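Local coordinates for pantothenate kinase (Coxiella burnetii, PDB 3TQC), which phosphorylates (R)-pantothenate with ATP to give (R)-4'-phosphopantothenate, the first step of coenzyme A biosynthesis, at residues Pro15-Asn20 with Val316-Ile321; Asp41-Gln46 with Lys113-Arg118; Asp228-Val233 with Arg300-Leu305. All coordinates share one frame; numbering follows the deposited sequence.

Contacts 1 and 3 are rungs of one mixed sheet: contact 3 pairs parallel strands 229-234 and 303-307 well inside it, and contact 1 adds the antiparallel strand 16-20 to 313-319 at its margin. They touch directly, since strand 303-307 also pairs with 313-319, and their centres lie about 10 Å apart. Both are largely buried, but contact 1 owes part of its cover to the second subunit. Contact 2, mostly buried but with K42 exposed, joins no strands; about 25 Å from contact 1, centre to centre, it lays a helix end and turn against helix 105-116. Backbone ladders dominate contacts 1 and 3, whereas contact 2 combines an apolar patch with one lysine-serine bond.

Contact 1: Pro15-Asn20 with Val316-Ile321; sequences PYLQFN and VYLRKI
Y16 to F19 run antiparallel to V316 to R319, the strand axes 4.1 Å apart at their closest, with backbone hydrogen bonds in both directions at the pairs L17/L318 and F19/V316. Just past the ladder, P15 O takes the amide of K320 (N to O 2.7 Å, nearly straight at 170°) and a weak, bent bond from NE of R319. The Y16 ring meets two partners. R319 lays its methylene CD over one ring face, displaced toward the rim, 3.8 Å from the centroid, a CH-pi contact; the bend at chi2 sets CD there and the next, at chi3, carries NE to P15 O. Y317 turns its ring edge to the opposite face in a T-shaped pair, centroids 5.8 Å apart and planes at 81°. Q18 packs obliquely on the CD1/CE1 flank of Y317, CG 3.3 Å from CD1, while a water joins Q18 OE1 to Y317 OH. The other sheet face carries L17, F19, V316 and L318: F19 meets the CB of V316 with CD2 (4.2 Å) and the CB of L318 with CE2. K320 stretches beside P15 and Y16, and its NZ bonds to T14 O and to S169 O of the second subunit. D225 O of that subunit receives R319 NH1. Strand 16-20 thus forms the margin of the mixed sheet within the chain; strand 303-307 flanks 313-319 on its other side, and helix 52-84 packs against L318.

Contact 2: Asp41-Gln46 with Lys113-Arg118; sequences DKLQGQ and KALLSR
S117 OG is gripped by two groups: it receives the ammonium of K42 (NZ to OG 2.7 Å) and donates to the carbonyl of A114 one helical turn earlier (OG to O 2.9 Å). With chi1 86° its OG lies between the backbone N and the carbonyl carbon, the crowded position, from which it reaches back to that carbonyl. The A114 carbonyl sees the hydroxyl at 132° from its C=O bond, with OG tilted 34° from the carbonyl plane. The K42 chain is extended beyond CG, and CD also passes 3.5 Å from S117 OG. At the base of the same lysine, CB rests on CB of A114 at 3.7 Å. L43 closes the apolar side: its CD2 lies 3.8 Å from that same A114 CB, and its CD1 touches CD2 of L115 at 4.1 Å, the two leucines crossing at about a right angle. The methyl of A114 thus touches both K42 and L43, where the end of helix 37-42 meets helix 105-116, the helix that follows the P-loop. Beyond the two segments, L43 also packs on V111, L115 on Y59 and S63 of helix 52-84, and R118 forms a salt bridge with D39. Relaying through one hydroxyl, the lysine charge probably polarises S117 OG and strengthens its donation to the A114 carbonyl near the helix end.

Contact 3: Asp228-Val233 with Arg300-Leu305; sequences DFSLFV and RAQLIL
F229 to V233 and L303 to L305 are neighbouring parallel strands in the central sheet of a P-loop NTPase fold, their short axes 23° apart, with 229-234 also paired to 93-99, the strand that leads into the P-loop. Backbone bonds form the first group. S230 O receives L303 N and, more weakly, Q302 N; F232 then takes its turn on both sides, its N giving to L303 O (2.7 Å) and its O accepting L305 N. Apolar contacts make the second group. On one face L231, V233, L303 and L305 lie together: L231 and L303 run side by side, pointing the same way, with CG 3.9 Å from CD2, and L231 CD2 meets L305 CD1 at the same distance. Helix 52-84 covers this face through L62, and V233 packs on V103, a residue of the ADP pocket. On the other face F232 CB lies 3.6 Å from CB of A301 and also touches I304 CG1. Aromatic contacts are the third group. Q302 places CB over the centre of the F229 ring, 3.9 Å from the centroid, a CH-pi contact, while L303 CD1 lies at the ring edge, in plane; the F229 ring also pairs edge-to-face with Y69 of helix 52-84. The last group is polar and lies just before strand 303-307. The bend of Q302 at chi2 (74°) brings CD toward S230, and OE1 accepts a weak bond from the backbone N of S230 and one from its OG (2.9 Å), the hydroxyl standing 48° above the amide carbonyl plane.

Contact 1: Pro15-Asn20 with Val316-Ile321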
# COMPACT_ATOMS: atom_id res chain seq x y z
N PRO B 15 15.33 -2.46 -3.90
CA PRO B 15 14.10 -2.34 -4.66
C PRO B 15 13.92 -0.96 -5.29
O PRO B 15 12.85 -0.67 -5.83
CB PRO B 15 13.03 -2.61 -3.60
CG PRO B 15 13.65 -2.08 -2.33
CD PRO B 15 15.09 -2.48 -2.44
N TYR B 16 14.95 -0.14 -5.22
CA TYR B 16 14.92 1.20 -5.78
C TYR B 16 15.95 1.41 -6.88
O TYR B 16 17.12 1.02 -6.72
CB TYR B 16 15.23 2.23 -4.70
CG TYR B 16 14.19 2.36 -3.65
CD1 TYR B 16 13.13 3.24 -3.81
CD2 TYR B 16 14.26 1.62 -2.48
CE1 TYR B 16 12.17 3.37 -2.84
CE2 TYR B 16 13.31 1.75 -1.50
CZ TYR B 16 12.27 2.62 -1.69
OH TYR B 16 11.32 2.76 -0.71
N LEU B 17 15.51 2.04 -7.96
CA LEU B 17 16.41 2.73 -8.88
C LEU B 17 16.94 3.91 -8.11
O LEU B 17 16.20 4.58 -7.40
CB LEU B 17 15.69 3.27 -10.12
CG LEU B 17 15.01 2.29 -11.05
CD1 LEU B 17 14.34 3.05 -12.21
CD2 LEU B 17 15.99 1.22 -11.56
N GLN B 18 18.23 4.17 -8.29
CA GLN B 18 18.91 5.24 -7.60
C GLN B 18 19.50 6.17 -8.62
O GLN B 18 20.02 5.71 -9.62
CB GLN B 18 20.00 4.64 -6.71
CG GLN B 18 19.41 4.20 -5.39
CD GLN B 18 20.26 3.22 -4.64
OE1 GLN B 18 21.41 3.50 -4.36
NE2 GLN B 18 19.69 2.06 -4.30
N PHE B 19 19.40 7.48 -8.37
CA PHE B 19 19.97 8.52 -9.22
C PHE B 19 20.69 9.56 -8.38
O PHE B 19 20.11 10.12 -7.46
CB PHE B 19 18.88 9.29 -9.99
CG PHE B 19 17.92 8.44 -10.74
CD1 PHE B 19 18.05 8.28 -12.11
CD2 PHE B 19 16.85 7.85 -10.10
CE1 PHE B 19 17.12 7.51 -12.83
CE2 PHE B 19 15.92 7.07 -10.81
CZ PHE B 19 16.06 6.89 -12.16
N ASN B 20 21.94 9.86 -8.69
CA ASN B 20 22.52 11.10 -8.21
C ASN B 20 22.02 12.22 -9.15
O ASN B 20 21.24 11.97 -10.07
CB ASN B 20 24.04 11.03 -8.17
CG ASN B 20 24.66 10.84 -9.55
OD1 ASN B 20 24.06 11.16 -10.58
ND2 ASN B 20 25.88 10.30 -9.58
N VAL B 316 17.78 10.67 -5.79
CA VAL B 316 16.40 10.21 -5.97
C VAL B 316 16.36 8.69 -5.97
O VAL B 316 17.15 8.05 -6.65
CB VAL B 316 15.79 10.73 -7.29
CG1 VAL B 316 14.35 10.31 -7.41
CG2 VAL B 316 15.93 12.24 -7.36
N TYR B 317 15.47 8.13 -5.16
CA TYR B 317 15.21 6.69 -5.15
C TYR B 317 13.85 6.49 -5.78
O TYR B 317 12.91 7.20 -5.44
CB TYR B 317 15.18 6.14 -3.74
CG TYR B 317 16.49 6.19 -3.00
CD1 TYR B 317 17.34 5.10 -2.99
CD2 TYR B 317 16.88 7.33 -2.29
CE1 TYR B 317 18.54 5.13 -2.30
CE2 TYR B 317 18.08 7.36 -1.59
CZ TYR B 317 18.90 6.26 -1.61
OH TYR B 317 20.10 6.29 -0.93
N LEU B 318 13.73 5.55 -6.70
CA LEU B 318 12.44 5.26 -7.30
C LEU B 318 12.28 3.75 -7.29
O LEU B 318 13.15 3.01 -7.77
CB LEU B 318 12.39 5.81 -8.74
CG LEU B 318 11.14 5.51 -9.59
CD1 LEU B 318 9.86 6.08 -9.02
CD2 LEU B 318 11.36 6.05 -10.99
N ARG B 319 11.17 3.28 -6.73
CA ARG B 319 10.89 1.85 -6.68
C ARG B 319 10.97 1.23 -8.07
O ARG B 319 10.43 1.78 -9.05
CB ARG B 319 9.53 1.57 -6.07
CG ARG B 319 9.49 1.60 -4.53
CD ARG B 319 10.29 0.47 -3.89
NE ARG B 319 9.88 -0.84 -4.40
CZ ARG B 319 8.83 -1.54 -3.97
NH1 ARG B 319 8.08 -1.11 -2.97
NH2 ARG B 319 8.54 -2.71 -4.54
N LYS B 320 11.65 0.09 -8.16
CA LYS B 320 11.72 -0.61 -9.44
C LYS B 320 10.35 -1.15 -9.78
O LYS B 320 9.61 -1.59 -8.90
CB LYS B 320 12.72 -1.74 -9.38
CG LYS B 320 14.13 -1.30 -9.05
CD LYS B 320 15.06 -2.49 -8.93
CE LYS B 320 16.50 -2.08 -8.68
NZ LYS B 320 17.38 -3.22 -8.30
N ILE B 321 10.00 -1.12 -11.05
CA ILE B 321 8.74 -1.68 -11.50
C ILE B 321 9.02 -2.65 -12.64
O ILE B 321 10.19 -2.89 -13.02
CB ILE B 321 7.71 -0.59 -11.92
CG1 ILE B 321 8.22 0.30 -13.05
CG2 ILE B 321 7.37 0.30 -10.76
CD1 ILE B 321 7.06 1.04 -13.78
OXT ILE B 321 8.08 -3.22 -13.19
O HOH W 1 21.79 5.79 -3.30

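Contact 2: Asp41-Gln46 with Lys113-Arg118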
# COMPACT_ATOMS: atom_id res chain seq x y z
N ASP B 41 4.43 31.49 -14.77
CA ASP B 41 3.28 32.14 -14.13
C ASP B 41 2.70 31.31 -12.96
O ASP B 41 2.51 31.84 -11.87
CB ASP B 41 2.19 32.43 -15.18
CG ASP B 41 0.87 32.85 -14.55
OD1 ASP B 41 0.12 31.96 -14.07
OD2 ASP B 41 0.57 34.06 -14.56
N LYS B 42 2.44 30.02 -13.19
CA LYS B 42 1.88 29.14 -12.14
C LYS B 42 2.83 28.93 -10.95
O LYS B 42 2.38 28.73 -9.84
CB LYS B 42 1.50 27.77 -12.72
CG LYS B 42 0.32 27.82 -13.66
CD LYS B 42 -0.31 26.47 -13.89
CE LYS B 42 -1.38 26.57 -14.97
NZ LYS B 42 -1.92 25.23 -15.29
N LEU B 43 4.13 29.00 -11.22
CA LEU B 43 5.16 28.83 -10.20
C LEU B 43 5.49 30.10 -9.41
O LEU B 43 6.28 30.03 -8.47
CB LEU B 43 6.44 28.30 -10.86
CG LEU B 43 6.33 26.85 -11.35
CD1 LEU B 43 7.34 26.56 -12.44
CD2 LEU B 43 6.50 25.89 -10.17
N GLN B 44 4.89 31.23 -9.78
CA GLN B 44 5.13 32.50 -9.07
C GLN B 44 5.08 32.34 -7.55
O GLN B 44 4.13 31.76 -7.01
CB GLN B 44 4.08 33.56 -9.45
CG GLN B 44 4.42 34.35 -10.68
CD GLN B 44 3.30 35.27 -11.07
OE1 GLN B 44 3.43 36.50 -11.02
NE2 GLN B 44 2.16 34.70 -11.44
N GLY B 45 6.11 32.86 -6.88
CA GLY B 45 6.25 32.74 -5.42
C GLY B 45 7.07 31.53 -5.02
O GLY B 45 7.68 31.51 -3.94
N GLN B 46 7.11 30.54 -5.91
CA GLN B 46 7.77 29.28 -5.66
C GLN B 46 9.13 29.23 -6.37
O GLN B 46 10.10 28.73 -5.82
CB GLN B 46 6.86 28.14 -6.14
CG GLN B 46 6.60 27.09 -5.11
CD GLN B 46 5.93 27.64 -3.86
OE1 GLN B 46 5.00 28.44 -3.93
NE2 GLN B 46 6.43 27.22 -2.71
N LYS B 113 2.22 20.68 -8.27
CA LYS B 113 0.86 21.03 -8.67
C LYS B 113 0.90 21.90 -9.91
O LYS B 113 0.19 21.62 -10.87
CB LYS B 113 0.09 21.74 -7.54
CG LYS B 113 -1.23 22.44 -7.98
CD LYS B 113 -1.84 23.20 -6.80
CE LYS B 113 -3.21 23.85 -7.10
NZ LYS B 113 -3.22 24.55 -8.42
N ALA B 114 1.74 22.92 -9.91
CA ALA B 114 1.91 23.77 -11.08
C ALA B 114 2.42 22.98 -12.29
O ALA B 114 1.87 23.11 -13.36
CB ALA B 114 2.84 24.93 -10.78
N LEU B 115 3.45 22.15 -12.10
CA LEU B 115 4.07 21.43 -13.20
C LEU B 115 3.22 20.29 -13.73
O LEU B 115 3.09 20.13 -14.94
CB LEU B 115 5.43 20.87 -12.79
CG LEU B 115 6.53 21.92 -12.55
CD1 LEU B 115 7.83 21.23 -12.12
CD2 LEU B 115 6.74 22.74 -13.78
N LEU B 116 2.63 19.49 -12.85
CA LEU B 116 1.79 18.39 -13.30
C LEU B 116 0.62 18.88 -14.14
O LEU B 116 0.16 18.18 -15.03
CB LEU B 116 1.29 17.55 -12.14
CG LEU B 116 2.36 16.63 -11.53
CD1 LEU B 116 1.84 15.97 -10.28
CD2 LEU B 116 2.76 15.58 -12.54
N SER B 117 0.15 20.10 -13.88
CA SER B 117 -1.02 20.63 -14.54
C SER B 117 -0.75 21.01 -16.01
O SER B 117 -1.68 21.18 -16.77
CB SER B 117 -1.58 21.82 -13.76
OG SER B 117 -0.95 23.03 -14.13
N ARG B 118 0.52 21.14 -16.39
CA ARG B 118 0.88 21.50 -17.77
C ARG B 118 0.53 20.45 -18.82
O ARG B 118 0.43 20.78 -20.00
CB ARG B 118 2.38 21.82 -17.88
CG ARG B 118 3.28 20.58 -18.00
CD ARG B 118 4.73 20.85 -17.51
NE ARG B 118 5.43 21.90 -18.26
CZ ARG B 118 6.13 21.71 -19.38
NH1 ARG B 118 6.21 20.53 -19.97
NH2 ARG B 118 6.74 22.75 -19.94

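Contact 3: Asp228-Val233 with Arg300-Leu305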
# COMPACT_ATOMS: atom_id res chain seq x y z
N ASP B 228 -1.97 6.37 -4.94
CA ASP B 228 -1.39 5.55 -5.98
C ASP B 228 0.14 5.55 -6.00
O ASP B 228 0.78 4.62 -6.47
CB ASP B 228 -1.92 6.07 -7.31
CG ASP B 228 -3.42 5.99 -7.37
OD1 ASP B 228 -3.90 4.89 -7.70
OD2 ASP B 228 -4.11 7.00 -7.08
N PHE B 229 0.72 6.62 -5.47
CA PHE B 229 2.14 6.86 -5.56
C PHE B 229 2.50 7.77 -4.41
O PHE B 229 1.73 8.65 -4.05
CB PHE B 229 2.42 7.57 -6.88
CG PHE B 229 3.87 7.63 -7.24
CD1 PHE B 229 4.40 6.76 -8.16
CD2 PHE B 229 4.69 8.60 -6.69
CE1 PHE B 229 5.76 6.83 -8.51
CE2 PHE B 229 6.03 8.68 -7.02
CZ PHE B 229 6.56 7.80 -7.93
N SER B 230 3.67 7.58 -3.83
CA SER B 230 4.10 8.47 -2.76
C SER B 230 5.55 8.86 -2.91
O SER B 230 6.37 8.05 -3.34
CB SER B 230 3.90 7.81 -1.40
OG SER B 230 4.55 6.57 -1.39
N LEU B 231 5.82 10.11 -2.56
CA LEU B 231 7.16 10.67 -2.49
C LEU B 231 7.46 10.87 -1.03
O LEU B 231 6.59 11.30 -0.28
CB LEU B 231 7.24 12.05 -3.14
CG LEU B 231 7.18 12.25 -4.65
CD1 LEU B 231 5.77 12.04 -5.19
CD2 LEU B 231 7.65 13.67 -4.96
N PHE B 232 8.68 10.59 -0.62
CA PHE B 232 9.11 10.96 0.71
C PHE B 232 10.26 11.95 0.52
O PHE B 232 11.19 11.65 -0.21
CB PHE B 232 9.54 9.74 1.52
CG PHE B 232 9.90 10.04 2.95
CD1 PHE B 232 9.01 9.76 3.98
CD2 PHE B 232 11.14 10.56 3.28
CE1 PHE B 232 9.35 10.01 5.29
CE2 PHE B 232 11.48 10.81 4.58
CZ PHE B 232 10.57 10.54 5.60
N VAL B 233 10.15 13.13 1.13
CA VAL B 233 11.23 14.11 1.09
C VAL B 233 12.08 13.93 2.36
O VAL B 233 11.55 13.95 3.48
CB VAL B 233 10.68 15.54 0.99
CG1 VAL B 233 11.83 16.55 0.93
CG2 VAL B 233 9.75 15.64 -0.25
N ARG B 300 8.29 3.03 2.77
CA ARG B 300 7.03 2.69 2.12
C ARG B 300 6.80 3.52 0.85
O ARG B 300 5.95 3.20 0.08
CB ARG B 300 5.83 2.87 3.05
CG ARG B 300 5.86 1.99 4.27
CD ARG B 300 4.49 1.98 4.93
NE ARG B 300 3.48 1.44 4.01
CZ ARG B 300 2.24 1.90 3.88
NH1 ARG B 300 1.79 2.91 4.61
NH2 ARG B 300 1.43 1.32 2.97
N ALA B 301 7.57 4.59 0.68
CA ALA B 301 7.43 5.51 -0.43
C ALA B 301 7.93 4.90 -1.71
O ALA B 301 8.87 4.10 -1.70
CB ALA B 301 8.21 6.79 -0.16
N GLN B 302 7.29 5.27 -2.81
CA GLN B 302 7.73 4.84 -4.14
C GLN B 302 8.97 5.63 -4.56
O GLN B 302 9.84 5.12 -5.25
CB GLN B 302 6.63 5.05 -5.18
CG GLN B 302 5.63 3.95 -5.29
CD GLN B 302 4.67 3.93 -4.14
OE1 GLN B 302 4.09 4.96 -3.78
NE2 GLN B 302 4.53 2.76 -3.52
N LEU B 303 9.03 6.88 -4.15
CA LEU B 303 10.09 7.77 -4.56
C LEU B 303 10.60 8.52 -3.34
O LEU B 303 9.83 9.06 -2.55
CB LEU B 303 9.53 8.75 -5.59
CG LEU B 303 10.49 9.64 -6.37
CD1 LEU B 303 9.87 9.96 -7.72
CD2 LEU B 303 10.77 10.91 -5.60
N ILE B 304 11.91 8.54 -3.16
CA ILE B 304 12.48 9.32 -2.09
C ILE B 304 13.36 10.38 -2.70
O ILE B 304 14.23 10.08 -3.50
CB ILE B 304 13.27 8.45 -1.11
CG1 ILE B 304 12.33 7.41 -0.48
CG2 ILE B 304 13.91 9.30 -0.03
CD1 ILE B 304 13.05 6.26 0.15
N LEU B 305 13.08 11.63 -2.35
CA LEU B 305 13.90 12.75 -2.76
C LEU B 305 14.75 13.08 -1.58
O LEU B 305 14.24 13.33 -0.49
CB LEU B 305 13.05 13.96 -3.11
CG LEU B 305 12.06 13.83 -4.24
CD1 LEU B 305 11.22 15.12 -4.31
CD2 LEU B 305 12.80 13.60 -5.53